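Long-range contacts in probable LacI-family transcriptional regulator (Corynebacterium glutamicum ATCC 13032, PDB 3BIL), which probably binds DNA and regulates transcription, although its own function has not been established: residues I267-T278 with H287-N295; P168-E177 with R202-S213. All coordinates share one frame; numbering follows the deposited sequence.

Interaction 1. Residues I267-T278 with H287-N295; sequences IGKDVSVIGFDT and HPLTVIDQN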
loop_
_atom_site.group_PDB
_atom_site.type_symbol
_atom_site.label_atom_id
_atom_site.label_comp_id
_atom_site.label_asym_id
_atom_site.label_seq_id
_atom_site.Cartn_x
_atom_site.Cartn_y
_atom_site.Cartn_z
ATOM N N ILE A 267 20.434 -8.679 -5.743
ATOM C CA ILE A 267 19.489 -9.757 -5.887
ATOM C C ILE A 267 19.493 -10.328 -7.290
ATOM O O ILE A 267 19.652 -9.588 -8.272
ATOM C CB ILE A 267 18.073 -9.305 -5.552
ATOM C CG1 ILE A 267 18.072 -8.811 -4.110
ATOM C CG2 ILE A 267 17.060 -10.486 -5.821
ATOM C CD1 ILE A 267 16.759 -8.558 -3.509
ATOM N N GLY A 268 19.286 -11.641 -7.393
ATOM C CA GLY A 268 19.453 -12.337 -8.669
ATOM C C GLY A 268 20.887 -12.370 -9.200
ATOM O O GLY A 268 21.126 -12.937 -10.258
ATOM N N LYS A 269 21.848 -11.790 -8.480
ATOM C CA LYS A 269 23.269 -11.882 -8.862
ATOM C C LYS A 269 24.174 -12.379 -7.703
ATOM O O LYS A 269 24.921 -13.338 -7.850
ATOM C CB LYS A 269 23.726 -10.533 -9.431
ATOM C CG LYS A 269 25.209 -10.352 -9.669
ATOM C CD LYS A 269 25.584 -10.315 -11.152
ATOM C CE LYS A 269 27.125 -10.431 -11.326
ATOM N NZ LYS A 269 27.643 -11.822 -11.006
ATOM N N ASP A 270 24.080 -11.756 -6.535
ATOM C CA ASP A 270 24.952 -12.111 -5.411
ATOM C C ASP A 270 24.223 -12.918 -4.348
ATOM O O ASP A 270 24.861 -13.515 -3.508
ATOM C CB ASP A 270 25.531 -10.853 -4.759
ATOM C CG ASP A 270 26.458 -10.092 -5.671
ATOM O OD1 ASP A 270 27.422 -10.716 -6.200
ATOM O OD2 ASP A 270 26.225 -8.865 -5.851
ATOM N N VAL A 271 22.892 -12.929 -4.387
ATOM C CA VAL A 271 22.092 -13.651 -3.422
ATOM C C VAL A 271 20.755 -13.937 -4.104
ATOM O O VAL A 271 20.351 -13.167 -4.982
ATOM C CB VAL A 271 21.818 -12.735 -2.257
ATOM C CG1 VAL A 271 20.919 -11.515 -2.731
ATOM C CG2 VAL A 271 21.167 -13.460 -1.133
ATOM N N SER A 272 20.051 -14.995 -3.700
ATOM C CA SER A 272 18.736 -15.287 -4.246
ATOM C C SER A 272 17.632 -14.803 -3.315
ATOM O O SER A 272 17.776 -14.924 -2.120
ATOM C CB SER A 272 18.547 -16.800 -4.489
ATOM O OG SER A 272 19.506 -17.277 -5.429
ATOM N N VAL A 273 16.510 -14.310 -3.867
ATOM C CA VAL A 273 15.366 -13.939 -3.041
ATOM C C VAL A 273 14.092 -14.644 -3.511
ATOM O O VAL A 273 13.851 -14.757 -4.705
ATOM C CB VAL A 273 15.156 -12.392 -2.987
ATOM C CG1 VAL A 273 13.922 -12.008 -2.142
ATOM C CG2 VAL A 273 16.357 -11.746 -2.378
ATOM N N ILE A 274 13.306 -15.121 -2.551
ATOM C CA ILE A 274 11.929 -15.466 -2.783
ATOM C C ILE A 274 11.054 -14.555 -1.936
ATOM O O ILE A 274 11.229 -14.523 -0.716
ATOM C CB ILE A 274 11.592 -16.926 -2.391
ATOM C CG1 ILE A 274 12.581 -17.917 -3.026
ATOM C CG2 ILE A 274 10.139 -17.243 -2.782
ATOM C CD1 ILE A 274 12.419 -18.135 -4.524
ATOM N N GLY A 275 10.116 -13.835 -2.578
ATOM C CA GLY A 275 9.282 -12.873 -1.877
ATOM C C GLY A 275 7.924 -13.424 -1.654
ATOM O O GLY A 275 7.586 -14.443 -2.204
ATOM N N PHE A 276 7.124 -12.744 -0.856
ATOM C CA PHE A 276 5.754 -13.187 -0.643
ATOM C C PHE A 276 4.798 -12.053 -0.997
ATOM O O PHE A 276 5.036 -10.916 -0.588
ATOM C CB PHE A 276 5.550 -13.657 0.794
ATOM C CG PHE A 276 4.792 -14.987 0.913
ATOM C CD1 PHE A 276 5.487 -16.197 1.009
ATOM C CD2 PHE A 276 3.392 -15.017 0.934
ATOM C CE1 PHE A 276 4.811 -17.420 1.128
ATOM C CE2 PHE A 276 2.693 -16.239 1.033
ATOM C CZ PHE A 276 3.403 -17.442 1.132
ATOM N N ASP A 277 3.748 -12.380 -1.768
ATOM C CA ASP A 277 2.762 -11.432 -2.340
ATOM C C ASP A 277 3.205 -10.547 -3.512
ATOM O O ASP A 277 4.380 -10.416 -3.834
ATOM C CB ASP A 277 2.036 -10.616 -1.267
ATOM C CG ASP A 277 1.541 -11.488 -0.144
ATOM O OD1 ASP A 277 0.564 -12.256 -0.353
ATOM O OD2 ASP A 277 2.165 -11.430 0.937
ATOM N N THR A 278 2.218 -9.968 -4.168
ATOM C CA THR A 278 2.376 -9.564 -5.560
ATOM C C THR A 278 2.785 -8.117 -5.829
ATOM O O THR A 278 2.918 -7.766 -6.989
ATOM C CB THR A 278 1.097 -9.870 -6.391
ATOM O OG1 THR A 278 -0.083 -9.773 -5.561
ATOM C CG2 THR A 278 1.195 -11.232 -6.972
ATOM N N HIS A 287 16.292 -7.057 -11.188
ATOM C CA HIS A 287 15.994 -8.447 -11.464
ATOM C C HIS A 287 14.666 -8.732 -10.778
ATOM O O HIS A 287 14.582 -8.805 -9.546
ATOM C CB HIS A 287 17.075 -9.374 -10.955
ATOM C CG HIS A 287 18.392 -9.220 -11.649
ATOM N ND1 HIS A 287 19.217 -8.128 -11.452
ATOM C CD2 HIS A 287 19.037 -10.032 -12.521
ATOM C CE1 HIS A 287 20.310 -8.272 -12.183
ATOM N NE2 HIS A 287 20.226 -9.417 -12.839
ATOM N N PRO A 288 13.602 -8.847 -11.568
ATOM C CA PRO A 288 12.322 -8.979 -10.906
ATOM C C PRO A 288 12.318 -10.150 -9.922
ATOM O O PRO A 288 13.121 -11.074 -10.063
ATOM C CB PRO A 288 11.363 -9.190 -12.077
ATOM C CG PRO A 288 12.061 -8.456 -13.222
ATOM C CD PRO A 288 13.471 -8.861 -13.035
ATOM N N LEU A 289 11.430 -10.090 -8.931
ATOM C CA LEU A 289 11.454 -11.029 -7.848
ATOM C C LEU A 289 10.558 -12.219 -8.089
ATOM O O LEU A 289 9.370 -12.064 -8.278
ATOM C CB LEU A 289 11.005 -10.361 -6.556
ATOM C CG LEU A 289 11.963 -10.104 -5.425
ATOM C CD1 LEU A 289 13.049 -9.117 -5.849
ATOM C CD2 LEU A 289 11.113 -9.537 -4.331
ATOM N N THR A 290 11.126 -13.415 -8.019
ATOM C CA THR A 290 10.319 -14.580 -7.867
ATOM C C THR A 290 9.500 -14.424 -6.561
ATOM O O THR A 290 10.033 -14.140 -5.516
ATOM C CB THR A 290 11.211 -15.807 -7.893
ATOM O OG1 THR A 290 11.950 -15.834 -9.133
ATOM C CG2 THR A 290 10.380 -17.086 -7.775
ATOM N N VAL A 291 8.200 -14.623 -6.617
ATOM C CA VAL A 291 7.365 -14.465 -5.442
ATOM C C VAL A 291 6.276 -15.529 -5.440
ATOM O O VAL A 291 5.982 -16.162 -6.466
ATOM C CB VAL A 291 6.626 -13.083 -5.391
ATOM C CG1 VAL A 291 7.614 -11.870 -5.134
ATOM C CG2 VAL A 291 5.759 -12.835 -6.640
ATOM N N ILE A 292 5.675 -15.698 -4.266
ATOM C CA ILE A 292 4.572 -16.581 -4.074
ATOM C C ILE A 292 3.307 -15.756 -4.083
ATOM O O ILE A 292 3.119 -14.866 -3.272
ATOM C CB ILE A 292 4.766 -17.430 -2.801
ATOM C CG1 ILE A 292 5.910 -18.434 -3.049
ATOM C CG2 ILE A 292 3.474 -18.171 -2.442
ATOM C CD1 ILE A 292 6.294 -19.234 -1.813
ATOM N N ASP A 293 2.454 -16.017 -5.056
ATOM C CA ASP A 293 1.233 -15.268 -5.173
ATOM C C ASP A 293 0.128 -16.025 -4.436
ATOM O O ASP A 293 0.038 -17.240 -4.501
ATOM C CB ASP A 293 0.911 -15.024 -6.660
ATOM C CG ASP A 293 -0.529 -14.524 -6.907
ATOM O OD1 ASP A 293 -1.211 -14.080 -5.975
ATOM O OD2 ASP A 293 -0.998 -14.573 -8.051
ATOM N N GLN A 294 -0.703 -15.299 -3.726
ATOM C CA GLN A 294 -1.778 -15.888 -2.979
ATOM C C GLN A 294 -3.117 -15.663 -3.591
ATOM O O GLN A 294 -4.134 -16.099 -3.031
ATOM C CB GLN A 294 -1.840 -15.218 -1.643
ATOM C CG GLN A 294 -1.077 -15.919 -0.620
ATOM C CD GLN A 294 -1.227 -15.188 0.627
ATOM O OE1 GLN A 294 -2.121 -15.491 1.422
ATOM N NE2 GLN A 294 -0.431 -14.133 0.786
ATOM N N ASN A 295 -3.136 -14.935 -4.695
ATOM C CA ASN A 295 -4.345 -14.731 -5.445
ATOM C C ASN A 295 -5.450 -14.054 -4.631
ATOM O O ASN A 295 -6.540 -14.607 -4.469
ATOM C CB ASN A 295 -4.813 -16.065 -6.039
ATOM C CG ASN A 295 -5.394 -15.892 -7.410
ATOM O OD1 ASN A 295 -6.544 -15.448 -7.567
ATOM N ND2 ASN A 295 -4.577 -16.180 -8.431
#

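Interaction 2. Residues P168-E177 with R202-S213; sequences PQPGIAAAVE and RLEDFKAACANS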
loop_
_atom_site.group_PDB
_atom_site.type_symbol
_atom_site.label_atom_id
_atom_site.label_comp_id
_atom_site.label_asym_id
_atom_site.label_seq_id
_atom_site.Cartn_x
_atom_site.Cartn_y
_atom_site.Cartn_z
ATOM N N PRO A 168 -0.886 -22.526 1.505
ATOM C CA PRO A 168 0.484 -22.095 1.168
ATOM C C PRO A 168 1.398 -23.186 0.685
ATOM O O PRO A 168 2.492 -22.896 0.157
ATOM C CB PRO A 168 1.001 -21.493 2.483
ATOM C CG PRO A 168 0.017 -21.944 3.582
ATOM C CD PRO A 168 -1.084 -22.740 2.954
ATOM N N GLN A 169 0.976 -24.441 0.823
ATOM C CA GLN A 169 1.884 -25.573 0.553
ATOM C C GLN A 169 2.370 -25.676 -0.930
ATOM O O GLN A 169 3.574 -25.906 -1.184
ATOM C CB GLN A 169 1.253 -26.863 1.063
ATOM C CG GLN A 169 2.126 -28.124 1.053
ATOM C CD GLN A 169 2.380 -28.692 -0.335
ATOM O OE1 GLN A 169 1.487 -28.736 -1.200
ATOM N NE2 GLN A 169 3.618 -29.135 -0.562
ATOM N N PRO A 170 1.444 -25.545 -1.910
ATOM C CA PRO A 170 1.854 -25.622 -3.318
ATOM C C PRO A 170 2.887 -24.609 -3.773
ATOM O O PRO A 170 3.846 -24.987 -4.431
ATOM C CB PRO A 170 0.535 -25.461 -4.074
ATOM C CG PRO A 170 -0.519 -25.942 -3.085
ATOM C CD PRO A 170 -0.029 -25.429 -1.774
ATOM N N GLY A 171 2.733 -23.336 -3.410
ATOM C CA GLY A 171 3.760 -22.298 -3.698
ATOM C C GLY A 171 5.083 -22.502 -2.961
ATOM O O GLY A 171 6.190 -22.422 -3.571
ATOM N N ILE A 172 4.991 -22.805 -1.660
ATOM C CA ILE A 172 6.199 -23.041 -0.852
ATOM C C ILE A 172 6.995 -24.253 -1.372
ATOM O O ILE A 172 8.251 -24.164 -1.639
ATOM C CB ILE A 172 5.885 -23.106 0.624
ATOM C CG1 ILE A 172 5.328 -21.753 1.088
ATOM C CG2 ILE A 172 7.137 -23.415 1.411
ATOM C CD1 ILE A 172 4.606 -21.757 2.453
ATOM N N ALA A 173 6.274 -25.351 -1.610
ATOM C CA ALA A 173 6.914 -26.550 -2.199
ATOM C C ALA A 173 7.582 -26.252 -3.526
ATOM O O ALA A 173 8.711 -26.696 -3.751
ATOM C CB ALA A 173 5.932 -27.630 -2.366
ATOM N N ALA A 174 6.943 -25.463 -4.409
ATOM C CA ALA A 174 7.623 -25.152 -5.677
ATOM C C ALA A 174 8.795 -24.225 -5.555
ATOM O O ALA A 174 9.835 -24.390 -6.257
ATOM C CB ALA A 174 6.664 -24.646 -6.698
ATOM N N ALA A 175 8.667 -23.231 -4.684
ATOM C CA ALA A 175 9.827 -22.383 -4.416
ATOM C C ALA A 175 10.973 -23.201 -3.848
ATOM O O ALA A 175 12.106 -23.055 -4.315
ATOM C CB ALA A 175 9.484 -21.253 -3.513
ATOM N N VAL A 176 10.714 -24.083 -2.867
ATOM C CA VAL A 176 11.821 -24.924 -2.319
ATOM C C VAL A 176 12.450 -25.814 -3.391
ATOM O O VAL A 176 13.686 -25.812 -3.552
ATOM C CB VAL A 176 11.406 -25.742 -1.078
ATOM C CG1 VAL A 176 12.463 -26.767 -0.716
ATOM C CG2 VAL A 176 11.151 -24.802 0.135
ATOM N N GLU A 177 11.598 -26.521 -4.154
ATOM C CA GLU A 177 12.024 -27.338 -5.301
ATOM C C GLU A 177 12.969 -26.583 -6.203
ATOM O O GLU A 177 14.065 -27.054 -6.478
ATOM C CB GLU A 177 10.829 -27.896 -6.094
ATOM C CG GLU A 177 10.541 -29.391 -5.855
ATOM C CD GLU A 177 11.786 -30.290 -6.096
ATOM O OE1 GLU A 177 12.283 -30.341 -7.257
ATOM O OE2 GLU A 177 12.269 -30.941 -5.124
ATOM N N ARG A 202 2.936 -21.672 7.252
ATOM C CA ARG A 202 3.965 -21.492 6.239
ATOM C C ARG A 202 5.316 -21.938 6.709
ATOM O O ARG A 202 6.175 -22.288 5.875
ATOM C CB ARG A 202 4.055 -20.019 5.818
ATOM C CG ARG A 202 2.719 -19.481 5.312
ATOM C CD ARG A 202 2.866 -18.102 4.769
ATOM N NE ARG A 202 1.561 -17.586 4.440
ATOM C CZ ARG A 202 1.327 -16.304 4.208
ATOM N NH1 ARG A 202 2.319 -15.441 4.318
ATOM N NH2 ARG A 202 0.109 -15.883 3.906
ATOM N N LEU A 203 5.546 -21.891 8.025
ATOM C CA LEU A 203 6.820 -22.408 8.515
ATOM C C LEU A 203 6.796 -23.955 8.587
ATOM O O LEU A 203 7.788 -24.599 8.213
ATOM C CB LEU A 203 7.267 -21.720 9.808
ATOM C CG LEU A 203 8.339 -22.437 10.626
ATOM C CD1 LEU A 203 9.758 -22.148 10.097
ATOM C CD2 LEU A 203 8.179 -22.046 12.110
ATOM N N GLU A 204 5.674 -24.559 9.007
ATOM C CA GLU A 204 5.507 -26.031 8.832
ATOM C C GLU A 204 5.848 -26.430 7.372
ATOM O O GLU A 204 6.749 -27.266 7.157
ATOM C CB GLU A 204 4.095 -26.561 9.175
ATOM C CG GLU A 204 3.503 -26.228 10.560
ATOM C CD GLU A 204 1.993 -26.637 10.707
ATOM O OE1 GLU A 204 1.328 -26.150 11.666
ATOM O OE2 GLU A 204 1.467 -27.433 9.875
ATOM N N ASP A 205 5.169 -25.793 6.393
ATOM C CA ASP A 205 5.301 -26.125 4.957
ATOM C C ASP A 205 6.687 -25.932 4.379
ATOM O O ASP A 205 7.170 -26.698 3.555
ATOM C CB ASP A 205 4.299 -25.328 4.141
ATOM C CG ASP A 205 2.867 -25.625 4.541
ATOM O OD1 ASP A 205 1.970 -24.803 4.261
ATOM O OD2 ASP A 205 2.623 -26.687 5.139
ATOM N N PHE A 206 7.345 -24.881 4.781
ATOM C CA PHE A 206 8.697 -24.726 4.343
ATOM C C PHE A 206 9.561 -25.851 4.952
ATOM O O PHE A 206 10.504 -26.341 4.289
ATOM C CB PHE A 206 9.207 -23.309 4.714
ATOM C CG PHE A 206 10.700 -23.192 4.721
ATOM C CD1 PHE A 206 11.384 -22.902 3.560
ATOM C CD2 PHE A 206 11.424 -23.431 5.904
ATOM C CE1 PHE A 206 12.776 -22.792 3.554
ATOM C CE2 PHE A 206 12.810 -23.372 5.916
ATOM C CZ PHE A 206 13.496 -23.046 4.724
ATOM N N LYS A 207 9.273 -26.254 6.197
ATOM C CA LYS A 207 10.090 -27.318 6.846
ATOM C C LYS A 207 9.922 -28.674 6.126
ATOM O O LYS A 207 10.920 -29.290 5.689
ATOM C CB LYS A 207 9.832 -27.430 8.368
ATOM C CG LYS A 207 10.654 -26.462 9.288
ATOM C CD LYS A 207 9.877 -26.232 10.582
ATOM C CE LYS A 207 10.765 -26.179 11.859
ATOM N NZ LYS A 207 9.963 -25.744 13.119
ATOM N N ALA A 208 8.666 -29.094 5.952
ATOM C CA ALA A 208 8.334 -30.296 5.154
ATOM C C ALA A 208 8.858 -30.294 3.709
ATOM O O ALA A 208 9.444 -31.282 3.267
ATOM C CB ALA A 208 6.838 -30.549 5.185
ATOM N N ALA A 209 8.662 -29.193 2.975
ATOM C CA ALA A 209 9.243 -29.058 1.626
ATOM C C ALA A 209 10.738 -29.299 1.589
ATOM O O ALA A 209 11.235 -29.888 0.649
ATOM C CB ALA A 209 8.959 -27.687 1.026
ATOM N N CYS A 210 11.465 -28.785 2.574
ATOM C CA CYS A 210 12.902 -29.003 2.636
ATOM C C CYS A 210 13.235 -30.491 2.801
ATOM O O CYS A 210 14.153 -31.019 2.150
ATOM C CB CYS A 210 13.486 -28.194 3.780
ATOM S SG CYS A 210 13.619 -26.421 3.416
ATOM N N ALA A 211 12.483 -31.163 3.667
ATOM C CA ALA A 211 12.626 -32.599 3.857
ATOM C C ALA A 211 12.206 -33.247 2.552
ATOM O O ALA A 211 12.959 -34.030 1.977
ATOM C CB ALA A 211 11.752 -33.091 5.030
ATOM N N ASN A 212 11.014 -32.917 2.057
ATOM C CA ASN A 212 10.547 -33.618 0.883
ATOM C C ASN A 212 11.459 -33.448 -0.314
ATOM O O ASN A 212 11.527 -34.337 -1.166
ATOM C CB ASN A 212 9.119 -33.290 0.496
ATOM C CG ASN A 212 8.709 -34.033 -0.779
ATOM O OD1 ASN A 212 8.152 -35.133 -0.703
ATOM N ND2 ASN A 212 9.057 -33.478 -1.957
ATOM N N SER A 213 12.128 -32.303 -0.397
ATOM C CA SER A 213 13.069 -32.021 -1.472
ATOM C C SER A 213 14.431 -32.598 -1.134
ATOM O O SER A 213 15.368 -32.480 -1.933
ATOM C CB SER A 213 13.197 -30.514 -1.673
ATOM O OG SER A 213 12.136 -29.974 -2.447
#

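Interaction 1. Residues I267-T278 with H287-N295
G275 and F276 of strand 272-276 pair in parallel with V291 and I292 of strand 291-293, the two short axes diverging by only 24°. G275 N donates to T290 O at 3.0 Å, G275 O accepts from I292 N at 3.1 Å, and D277 N continues the pattern by binding I292 O at 3.0 Å. The chains draw close at the glycine, where V291 CG1 packs directly against the backbone, 3.8 Å from G275 CA. The opposite sheet face carries F276 and I292. In I292 a chi1 of -70° places CG1 beside the backbone N and leaves CG2 anti to it, where CG2 lies over one face of the F276 ring toward its rim, 3.6 Å from F276 CZ, in a CH-pi contact, while I292 CD1 reaches CE1 of the same ring. Q294 NE2 sits at the ring edge, in the ring's plane, with the amide itself turned 66° from the ring. NE2 also turns to the carboxylate of D277, but the modelled separation is too short to be reliable in detail; Q294 OE1 and D277 OD2 have further partners in S166 and S250. Toward the N-terminal ends of the two segments, I274 and T290 point the same way, with I274 CD1 4.0 Å from T290 CG2, and L289 fits against V273 and I267. T278 CG2 meets D293 CG at 3.7 Å beyond the last paired residues. These are neighbouring strands of a periplasmic-binding-protein-like sheet. Strand 322-328 lies beyond 291-293 and strand 244-247 beyond 272-276; helix 250-262 packs on V273 and L289, and helix 169-181 on I274 and I292.

Interaction 2. Residues P168-E177 with R202-S213
S213 OG donates to E177 OE2 at 2.8 Å, joining the C-terminal end of helix 197-212 to the side of helix 169-181. The hydroxyl approaches the anti side of the carboxylate oxygen, 26° out of the carboxylate plane; a bend at chi2 (-54°) swings the E177 carboxylate over to it. Most of the remaining contact is apolar. V176 carries much of the packing: its CG2 rests on A209 CB at 3.7 Å and also touches F206 CD1, while CG1 presses on A209 O at 3.6 Å. The small A173 and A209 let the backbones converge, and the helices cross at -41° with their axes 8.9 Å apart. One turn earlier I172 forks over the partner helix, CG2 sitting 3.6 Å from F206 CA and CD1 lodging against R202 O and R202 CB. At the N-terminal end the P168 ring lies crosswise to two side chains, its CB 3.9 Å from R202 CG and its CG 3.5 Å from D205 OD1. R202 then runs extended away from the proline, and its NH1 is bound by G248 O. Within the α/β domain, the two helices cover one side of the sheet: I172 and A175 reach F246 of strand 244-247, A175 also meets I274 of strand 272-276, and F206 stacks on Y189 of strand 187-190.

Overall arrangement
Both contacts belong to the same α/β domain and follow each other in series. Leaving strand 163-167, the chain enters helix 169-181, passes through strand 187-190 and returns in helix 197-212, where interaction 2 closes a loop of 24 intervening residues. It then builds strands 219-221 and 244-247 with their helices before interaction 1 closes a short loop, with eight residues between its segments 267-278 and 287-295. The loops neither nest nor cross, but the contacts, centred about 15 Å apart, touch: I292 CD1 abuts the backbone of G171 and I172, and the R202 guanidinium reaches F276 and Q294. These contacts seat helices 169-181 and 197-212 on the sheet.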